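Local coordinates for protein neural cell adhesion molecule 1 (Homo sapiens, PDB 2HAZ) that mediates neural cell adhesion and, through its first fibronectin type III repeat, takes part in directing polysialylation of its N-glycans, at residues S9-Q14 and Q25-E30; W44-E49 and P75-A80. All blocks are in the same frame, centred on the assembly; numbering follows the deposited sequence.

In the fold
Both contacts pair antiparallel strands of one fibronectin type III beta sandwich, but each belongs to a different sheet. Contact 1 (9-14 with 25-30) joins strands 11-17 and 22-27 of the three-stranded sheet and carries the sodium ion on its outer surface. Contact 2 (44-49 with 75-80) joins strands 39-46 and 78-87, the two inner strands of the four-stranded sheet. Their centres lie about 20 Å apart and their nearest atoms about 7 Å, without touching. Strand 78-87 connects them: its start is paired in contact 2, and farther along Val-81 and Leu-83 meet Ile-12, Pro-10 and Phe-26 of contact 1 across the sandwich interior.

Contact 1 of 2, residues S9-Q14 and Q25-E30; sequences SPSIDQ and QFDEPE. With NA (sodium ion), chain B.
Asp-13 and Asp-27 hold a sodium ion between their carboxylates, each through both oxygens. OD2 of Asp-13 lies 2.4 Å from the sodium and OD1 of Asp-27 2.3 Å. The carboxylate planes stand 79° apart, and the sodium probably offsets the repulsion between Asp-13 OD1 and Asp-27 OD2, 3.1 Å apart. The side chains of Asp-27 and Ser-11 lie on the same face of the sheet, Ser-11 CB 3.4 Å from Asp-27 OD2; a chi1 of -60° places Asp-27 CG beside its backbone N. Beside the site the amides of Gln-14 and Gln-25 stack with planes 18° apart, and Gln-25 NE2 is hydrogen-bonded to Glu-16 OE1. Beneath, Ser-11 and Asp-27 exchange two backbone hydrogen bonds, the one from Asp-27 N to Ser-11 O being 2.6 Å. Asp-13 N donates to Gln-25 O at 2.7 Å, and Gln-25 N to Gln-14 O. On the inner face, Pro-10 CB lies 4.3 Å from Phe-26 CD1, and the Phe-26 ring meets Tyr-40 edge-to-face. Asp-13 and Gln-14 together face Gln-25, a classic beta bulge in the first hairpin of a fibronectin type III sandwich, here with Asp-13 contributing to a surface sodium site.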
ATOM      1  N   SER A   9       7.586  -8.537   0.670  1.00 18.63           N
ATOM      2  CA  SER A   9       6.336  -7.817   0.394  1.00 18.90           C
ATOM      3  C   SER A   9       5.479  -7.659   1.635  1.00 19.11           C
ATOM      4  O   SER A   9       5.429  -8.577   2.467  1.00 19.09           O
ATOM      5  CB  SER A   9       5.541  -8.491  -0.718  1.00 19.55           C
ATOM      6  OG  SER A   9       5.219  -9.818  -0.374  1.00 21.60           O
ATOM      7  N   PRO A  10       4.816  -6.494   1.770  1.00 18.59           N
ATOM      8  CA  PRO A  10       3.759  -6.361   2.770  1.00 18.41           C
ATOM      9  C   PRO A  10       2.580  -7.230   2.340  1.00 18.24           C
ATOM     10  O   PRO A  10       2.540  -7.674   1.189  1.00 17.30           O
ATOM     11  CB  PRO A  10       3.398  -4.869   2.716  1.00 18.13           C
ATOM     12  CG  PRO A  10       4.502  -4.217   1.963  1.00 18.56           C
ATOM     13  CD  PRO A  10       5.003  -5.239   1.017  1.00 18.00           C
ATOM     14  N   SER A  11       1.655  -7.492   3.260  1.00 17.86           N
ATOM     15  CA  SER A  11       0.419  -8.212   2.935  1.00 19.35           C
ATOM     16  C   SER A  11      -0.748  -7.284   3.182  1.00 18.74           C
ATOM     17  O   SER A  11      -0.806  -6.672   4.234  1.00 19.07           O
ATOM     18  CB  SER A  11       0.245  -9.441   3.844  1.00 19.40           C
ATOM     19  OG  SER A  11       1.005 -10.538   3.395  1.00 22.57           O
ATOM     20  N   ILE A  12      -1.677  -7.200   2.229  1.00 18.92           N
ATOM     21  CA  ILE A  12      -2.941  -6.477   2.438  1.00 18.37           C
ATOM     22  C   ILE A  12      -4.010  -7.424   3.008  1.00 18.87           C
ATOM     23  O   ILE A  12      -4.362  -8.436   2.398  1.00 19.01           O
ATOM     24  CB  ILE A  12      -3.445  -5.756   1.150  1.00 18.27           C
ATOM     25  CG1 ILE A  12      -2.442  -4.683   0.676  1.00 18.12           C
ATOM     26  CG2 ILE A  12      -4.817  -5.118   1.387  1.00 17.26           C
ATOM     27  CD1 ILE A  12      -2.750  -4.056  -0.705  1.00 17.55           C
ATOM     28  N   ASP A  13      -4.504  -7.098   4.195  1.00 19.33           N
ATOM     29  CA  ASP A  13      -5.537  -7.890   4.848  1.00 20.16           C
ATOM     30  C   ASP A  13      -6.924  -7.585   4.276  1.00 19.98           C
ATOM     31  O   ASP A  13      -7.601  -8.483   3.750  1.00 19.94           O
ATOM     32  CB  ASP A  13      -5.496  -7.684   6.364  1.00 20.02           C
ATOM     33  CG  ASP A  13      -4.359  -8.468   7.030  1.00 22.51           C
ATOM     34  OD1 ASP A  13      -3.509  -9.049   6.316  1.00 23.23           O
ATOM     35  OD2 ASP A  13      -4.314  -8.519   8.277  1.00 23.10           O
ATOM     36  N   GLN A  14      -7.328  -6.321   4.372  1.00 19.76           N
ATOM     37  CA  GLN A  14      -8.572  -5.838   3.778  1.00 19.78           C
ATOM     38  C   GLN A  14      -8.491  -4.343   3.506  1.00 19.25           C
ATOM     39  O   GLN A  14      -7.604  -3.653   4.021  1.00 18.29           O
ATOM     40  CB  GLN A  14      -9.780  -6.136   4.678  1.00 20.67           C
ATOM     41  CG  GLN A  14      -9.765  -5.407   6.015  1.00 23.89           C
ATOM     42  CD  GLN A  14     -10.983  -5.718   6.848  1.00 27.39           C
ATOM     43  OE1 GLN A  14     -11.177  -6.856   7.278  1.00 30.54           O
ATOM     44  NE2 GLN A  14     -11.812  -4.708   7.089  1.00 29.71           N
ATOM     45  N   GLN A  25      -5.739  -2.000   5.188  1.00 16.38           N
ATOM     46  CA  GLN A  25      -5.168  -2.759   6.300  1.00 17.41           C
ATOM     47  C   GLN A  25      -4.113  -3.712   5.806  1.00 17.00           C
ATOM     48  O   GLN A  25      -4.381  -4.539   4.925  1.00 17.47           O
ATOM     49  CB  GLN A  25      -6.233  -3.592   6.991  1.00 17.66           C
ATOM     50  CG  GLN A  25      -7.109  -2.832   7.929  1.00 21.39           C
ATOM     51  CD  GLN A  25      -7.941  -3.773   8.762  1.00 26.83           C
ATOM     52  OE1 GLN A  25      -7.468  -4.846   9.188  1.00 29.13           O
ATOM     53  NE2 GLN A  25      -9.190  -3.384   9.012  1.00 28.70           N
ATOM     54  N   PHE A  26      -2.935  -3.652   6.419  1.00 17.56           N
ATOM     55  CA  PHE A  26      -1.787  -4.401   5.921  1.00 18.07           C
ATOM     56  C   PHE A  26      -0.900  -4.964   7.044  1.00 18.46           C
ATOM     57  O   PHE A  26      -0.927  -4.459   8.178  1.00 17.57           O
ATOM     58  CB  PHE A  26      -0.945  -3.517   4.987  1.00 18.11           C
ATOM     59  CG  PHE A  26      -0.042  -2.543   5.715  1.00 17.99           C
ATOM     60  CD1 PHE A  26       1.310  -2.841   5.932  1.00 18.89           C
ATOM     61  CD2 PHE A  26      -0.536  -1.344   6.192  1.00 17.17           C
ATOM     62  CE1 PHE A  26       2.133  -1.944   6.607  1.00 19.54           C
ATOM     63  CE2 PHE A  26       0.286  -0.448   6.851  1.00 18.51           C
ATOM     64  CZ  PHE A  26       1.616  -0.754   7.069  1.00 19.00           C
ATOM     65  N   ASP A  27      -0.115  -5.987   6.685  1.00 19.45           N
ATOM     66  CA  ASP A  27       0.939  -6.565   7.540  1.00 20.80           C
ATOM     67  C   ASP A  27       2.293  -6.092   7.074  1.00 21.33           C
ATOM     68  O   ASP A  27       2.549  -6.046   5.872  1.00 21.38           O
ATOM     69  CB  ASP A  27       1.009  -8.082   7.388  1.00 21.08           C
ATOM     70  CG  ASP A  27      -0.247  -8.758   7.752  1.00 22.74           C
ATOM     71  OD1 ASP A  27      -0.908  -8.307   8.713  1.00 24.65           O
ATOM     72  OD2 ASP A  27      -0.582  -9.761   7.075  1.00 25.61           O
ATOM     73  N   GLU A  28       3.167  -5.787   8.027  1.00 22.02           N
ATOM     74  CA  GLU A  28       4.580  -5.528   7.740  1.00 23.17           C
ATOM     75  C   GLU A  28       5.226  -6.700   6.988  1.00 23.13           C
ATOM     76  O   GLU A  28       4.778  -7.844   7.132  1.00 22.42           O
ATOM     77  CB  GLU A  28       5.342  -5.278   9.042  1.00 23.82           C
ATOM     78  CG  GLU A  28       4.936  -4.020   9.787  1.00 26.27           C
ATOM     79  CD  GLU A  28       3.724  -4.230  10.699  1.00 30.33           C
ATOM     80  OE1 GLU A  28       3.127  -5.331  10.687  1.00 30.93           O
ATOM     81  OE2 GLU A  28       3.369  -3.291  11.443  1.00 33.38           O
ATOM     82  N   PRO A  29       6.274  -6.417   6.179  1.00 23.38           N
ATOM     83  CA  PRO A  29       7.078  -7.464   5.538  1.00 23.99           C
ATOM     84  C   PRO A  29       7.594  -8.508   6.545  1.00 24.23           C
ATOM     85  O   PRO A  29       7.888  -8.157   7.687  1.00 23.92           O
ATOM     86  CB  PRO A  29       8.267  -6.673   4.960  1.00 23.85           C
ATOM     87  CG  PRO A  29       7.703  -5.329   4.659  1.00 23.74           C
ATOM     88  CD  PRO A  29       6.741  -5.064   5.798  1.00 23.53           C
ATOM     89  N   GLU A  30       7.677  -9.774   6.139  1.00 25.11           N
ATOM     90  CA  GLU A  30       8.272 -10.799   7.004  1.00 25.77           C
ATOM     91  C   GLU A  30       9.748 -10.471   7.224  1.00 25.71           C
ATOM     92  O   GLU A  30      10.271 -10.574   8.340  1.00 25.14           O
ATOM     93  CB  GLU A  30       8.125 -12.195   6.396  1.00 26.18           C
ATOM     94  CG  GLU A  30       6.700 -12.714   6.351  1.00 29.14           C
ATOM     95  CD  GLU A  30       6.221 -13.273   7.684  1.00 32.10           C
ATOM     96  OE1 GLU A  30       5.224 -12.738   8.219  1.00 34.03           O
ATOM     97  OE2 GLU A  30       6.828 -14.252   8.188  1.00 34.18           O
TER
HETATM   98 NA    NA B 101      -2.464 -10.019   8.516  1.00 20.09          NA
HETATM   99  O   HOH W   1       3.586 -10.109   4.754  1.00 28.32           O
HETATM  100  O   HOH W   2       6.705 -10.581   3.786  1.00 30.01           O

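Contact 2 of 2, residues W44-E49 and P75-A80; sequences WRAVGE and PETTYA
Three backbone hydrogen bonds join Arg-45 and Val-47 to Ala-80 and Thr-78. Arg-45 and Ala-80 form a hydrogen-bonded antiparallel pair: Arg-45 N donates to Ala-80 O at 2.9 Å, and Ala-80 N returns a bond to Arg-45 O. One step on, Ala-46 and Tyr-79 make the non-hydrogen-bonded pair, and Val-47 N then reaches Thr-78 O at 2.9 Å. That carbonyl oxygen also takes a hydrogen from a water that bridges it to Val-47 O. Weaker CA-H contacts add to the pairing, among them Trp-44 CA to Ala-80 O at 3.1 Å.

These two strands are the inner pair of the four-stranded sheet of the fibronectin type III sandwich. Strand 39-46 ends here in a type II turn from Ala-46 to Glu-49, closed by the hydrogen bond from Glu-49 N to Ala-46 O; Arg-45 NH1 adds a weak bond to Glu-49 O.

Side-chain packing centres on Tyr-79. With CG anti to the carbonyl carbon (chi1 -69°), its ring runs past the backbone of the facing strand, CD1 coming within 3.4 Å of Ala-46 N. In apolar contact, Ala-46 CB touches Tyr-79 CE1 at 3.9 Å; it also meets Thr-77 CG2. Trp-44 lies alongside, pointing the same way, its CD1 edge 4.0 Å from Tyr-79 CD1 and the ring planes inclined at 66°. The far end of the tyrosine is fixed by a hydrogen bond between its OH and Lys-74 N. An alanine in place of Tyr-79 would probably open a gap beside Ala-46 and Trp-44 and leave Lys-74 N without its hydroxyl partner. On the other side of the strand pair from the Tyr-79 ring, Val-47 CG2 meets Thr-78 CG2 at 4.0 Å.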
ATOM      1  N   TRP A  44      -2.264   2.730  -6.524  1.00 10.15           N
ATOM      2  CA  TRP A  44      -3.640   2.293  -6.832  1.00 10.94           C
ATOM      3  C   TRP A  44      -4.031   2.708  -8.236  1.00 11.40           C
ATOM      4  O   TRP A  44      -3.493   3.681  -8.777  1.00 10.49           O
ATOM      5  CB  TRP A  44      -4.662   2.807  -5.798  1.00 11.26           C
ATOM      6  CG  TRP A  44      -4.774   4.311  -5.707  1.00 11.73           C
ATOM      7  CD1 TRP A  44      -5.654   5.119  -6.377  1.00  9.99           C
ATOM      8  CD2 TRP A  44      -3.950   5.182  -4.923  1.00 12.17           C
ATOM      9  NE1 TRP A  44      -5.454   6.437  -6.018  1.00 13.54           N
ATOM     10  CE2 TRP A  44      -4.420   6.500  -5.120  1.00 11.81           C
ATOM     11  CE3 TRP A  44      -2.896   4.969  -4.022  1.00 14.35           C
ATOM     12  CZ2 TRP A  44      -3.827   7.614  -4.497  1.00 12.19           C
ATOM     13  CZ3 TRP A  44      -2.315   6.077  -3.387  1.00 12.24           C
ATOM     14  CH2 TRP A  44      -2.793   7.378  -3.624  1.00 10.29           C
ATOM     15  N   ARG A  45      -4.964   1.968  -8.822  1.00 11.36           N
ATOM     16  CA  ARG A  45      -5.534   2.366 -10.108  1.00 12.73           C
ATOM     17  C   ARG A  45      -6.943   1.811 -10.280  1.00 12.84           C
ATOM     18  O   ARG A  45      -7.255   0.706  -9.800  1.00 13.50           O
ATOM     19  CB  ARG A  45      -4.641   1.923 -11.265  1.00 13.75           C
ATOM     20  CG  ARG A  45      -4.377   0.462 -11.332  1.00 15.45           C
ATOM     21  CD  ARG A  45      -4.005  -0.040 -12.736  1.00 18.97           C
ATOM     22  NE  ARG A  45      -4.053  -1.502 -12.687  1.00 23.57           N
ATOM     23  CZ  ARG A  45      -5.011  -2.261 -13.223  1.00 25.35           C
ATOM     24  NH1 ARG A  45      -6.005  -1.717 -13.928  1.00 24.32           N
ATOM     25  NH2 ARG A  45      -4.958  -3.583 -13.072  1.00 27.19           N
ATOM     26  N   ALA A  46      -7.792   2.592 -10.947  1.00 13.65           N
ATOM     27  CA  ALA A  46      -9.131   2.148 -11.283  1.00 13.59           C
ATOM     28  C   ALA A  46      -9.004   0.987 -12.275  1.00 13.94           C
ATOM     29  O   ALA A  46      -8.309   1.092 -13.287  1.00 13.79           O
ATOM     30  CB  ALA A  46      -9.935   3.291 -11.873  1.00 13.11           C
ATOM     31  N   VAL A  47      -9.655  -0.135 -11.959  1.00 14.33           N
ATOM     32  CA  VAL A  47      -9.621  -1.316 -12.826  1.00 15.01           C
ATOM     33  C   VAL A  47     -10.098  -0.924 -14.246  1.00 15.92           C
ATOM     34  O   VAL A  47     -11.105  -0.230 -14.400  1.00 15.48           O
ATOM     35  CB  VAL A  47     -10.485  -2.447 -12.212  1.00 15.07           C
ATOM     36  CG1 VAL A  47     -10.644  -3.606 -13.173  1.00 13.60           C
ATOM     37  CG2 VAL A  47      -9.888  -2.929 -10.868  1.00 15.28           C
ATOM     38  N   GLY A  48      -9.345  -1.365 -15.253  1.00 16.76           N
ATOM     39  CA  GLY A  48      -9.541  -0.968 -16.643  1.00 17.73           C
ATOM     40  C   GLY A  48      -8.623   0.142 -17.134  1.00 18.51           C
ATOM     41  O   GLY A  48      -8.416   0.276 -18.344  1.00 19.07           O
ATOM     42  N   GLU A  49      -8.075   0.937 -16.204  1.00 18.83           N
ATOM     43  CA  GLU A  49      -7.180   2.048 -16.547  1.00 19.07           C
ATOM     44  C   GLU A  49      -5.714   1.626 -16.461  1.00 19.31           C
ATOM     45  O   GLU A  49      -5.390   0.692 -15.732  1.00 19.50           O
ATOM     46  CB  GLU A  49      -7.428   3.237 -15.635  1.00 19.60           C
ATOM     47  CG  GLU A  49      -8.822   3.829 -15.784  1.00 21.05           C
ATOM     48  CD  GLU A  49      -9.013   5.087 -14.971  1.00 24.16           C
ATOM     49  OE1 GLU A  49      -8.013   5.716 -14.549  1.00 25.34           O
ATOM     50  OE2 GLU A  49     -10.180   5.453 -14.754  1.00 24.97           O
ATOM     51  N   PRO A  75     -16.174   8.073  -6.447  1.00 18.86           N
ATOM     52  CA  PRO A  75     -17.211   7.205  -5.900  1.00 18.35           C
ATOM     53  C   PRO A  75     -17.610   6.102  -6.877  1.00 17.57           C
ATOM     54  O   PRO A  75     -17.355   6.210  -8.078  1.00 17.44           O
ATOM     55  CB  PRO A  75     -18.378   8.163  -5.639  1.00 18.66           C
ATOM     56  CG  PRO A  75     -17.761   9.499  -5.569  1.00 19.33           C
ATOM     57  CD  PRO A  75     -16.621   9.474  -6.525  1.00 18.72           C
ATOM     58  N   GLU A  76     -18.172   5.025  -6.332  1.00 17.42           N
ATOM     59  CA  GLU A  76     -18.723   3.907  -7.106  1.00 17.10           C
ATOM     60  C   GLU A  76     -17.768   3.306  -8.139  1.00 16.48           C
ATOM     61  O   GLU A  76     -18.205   2.880  -9.203  1.00 16.66           O
ATOM     62  CB  GLU A  76     -20.018   4.332  -7.820  1.00 17.83           C
ATOM     63  CG  GLU A  76     -21.228   4.349  -6.948  1.00 20.95           C
ATOM     64  CD  GLU A  76     -22.457   4.862  -7.674  1.00 22.28           C
ATOM     65  OE1 GLU A  76     -23.325   4.038  -8.007  1.00 26.11           O
ATOM     66  OE2 GLU A  76     -22.552   6.082  -7.921  1.00 25.14           O
ATOM     67  N   THR A  77     -16.478   3.261  -7.824  1.00 15.25           N
ATOM     68  CA  THR A  77     -15.478   2.813  -8.783  1.00 14.98           C
ATOM     69  C   THR A  77     -14.608   1.697  -8.188  1.00 14.43           C
ATOM     70  O   THR A  77     -14.177   1.802  -7.043  1.00 14.37           O
ATOM     71  CB  THR A  77     -14.602   4.016  -9.259  1.00 15.19           C
ATOM     72  OG1 THR A  77     -15.430   4.990  -9.918  1.00 16.08           O
ATOM     73  CG2 THR A  77     -13.542   3.573 -10.245  1.00 15.03           C
ATOM     74  N   THR A  78     -14.349   0.643  -8.967  1.00 14.11           N
ATOM     75  CA  THR A  78     -13.495  -0.468  -8.519  1.00 13.54           C
ATOM     76  C   THR A  78     -12.017  -0.151  -8.769  1.00 12.63           C
ATOM     77  O   THR A  78     -11.640   0.216  -9.894  1.00 12.72           O
ATOM     78  CB  THR A  78     -13.875  -1.779  -9.225  1.00 13.82           C
ATOM     79  OG1 THR A  78     -15.304  -1.943  -9.168  1.00 14.20           O
ATOM     80  CG2 THR A  78     -13.172  -2.997  -8.578  1.00 13.37           C
ATOM     81  N   TYR A  79     -11.196  -0.313  -7.722  1.00 11.85           N
ATOM     82  CA  TYR A  79      -9.743  -0.049  -7.786  1.00 11.46           C
ATOM     83  C   TYR A  79      -8.926  -1.301  -7.430  1.00 11.06           C
ATOM     84  O   TYR A  79      -9.395  -2.163  -6.686  1.00 11.35           O
ATOM     85  CB  TYR A  79      -9.313   1.078  -6.816  1.00 11.72           C
ATOM     86  CG  TYR A  79      -9.792   2.458  -7.186  1.00 12.69           C
ATOM     87  CD1 TYR A  79      -8.960   3.342  -7.870  1.00 15.12           C
ATOM     88  CD2 TYR A  79     -11.091   2.875  -6.863  1.00 13.05           C
ATOM     89  CE1 TYR A  79      -9.404   4.599  -8.237  1.00 15.11           C
ATOM     90  CE2 TYR A  79     -11.538   4.128  -7.214  1.00 14.69           C
ATOM     91  CZ  TYR A  79     -10.690   4.986  -7.902  1.00 15.42           C
ATOM     92  OH  TYR A  79     -11.122   6.236  -8.242  1.00 15.99           O
ATOM     93  N   ALA A  80      -7.700  -1.363  -7.942  1.00 10.42           N
ATOM     94  CA  ALA A  80      -6.643  -2.266  -7.437  1.00 10.01           C
ATOM     95  C   ALA A  80      -5.662  -1.430  -6.643  1.00 10.47           C
ATOM     96  O   ALA A  80      -5.312  -0.329  -7.085  1.00  8.82           O
ATOM     97  CB  ALA A  80      -5.907  -2.963  -8.607  1.00 11.19           C
TER
HETATM   98  O   HOH W   3     -12.914   0.945 -12.526  1.00 20.67           O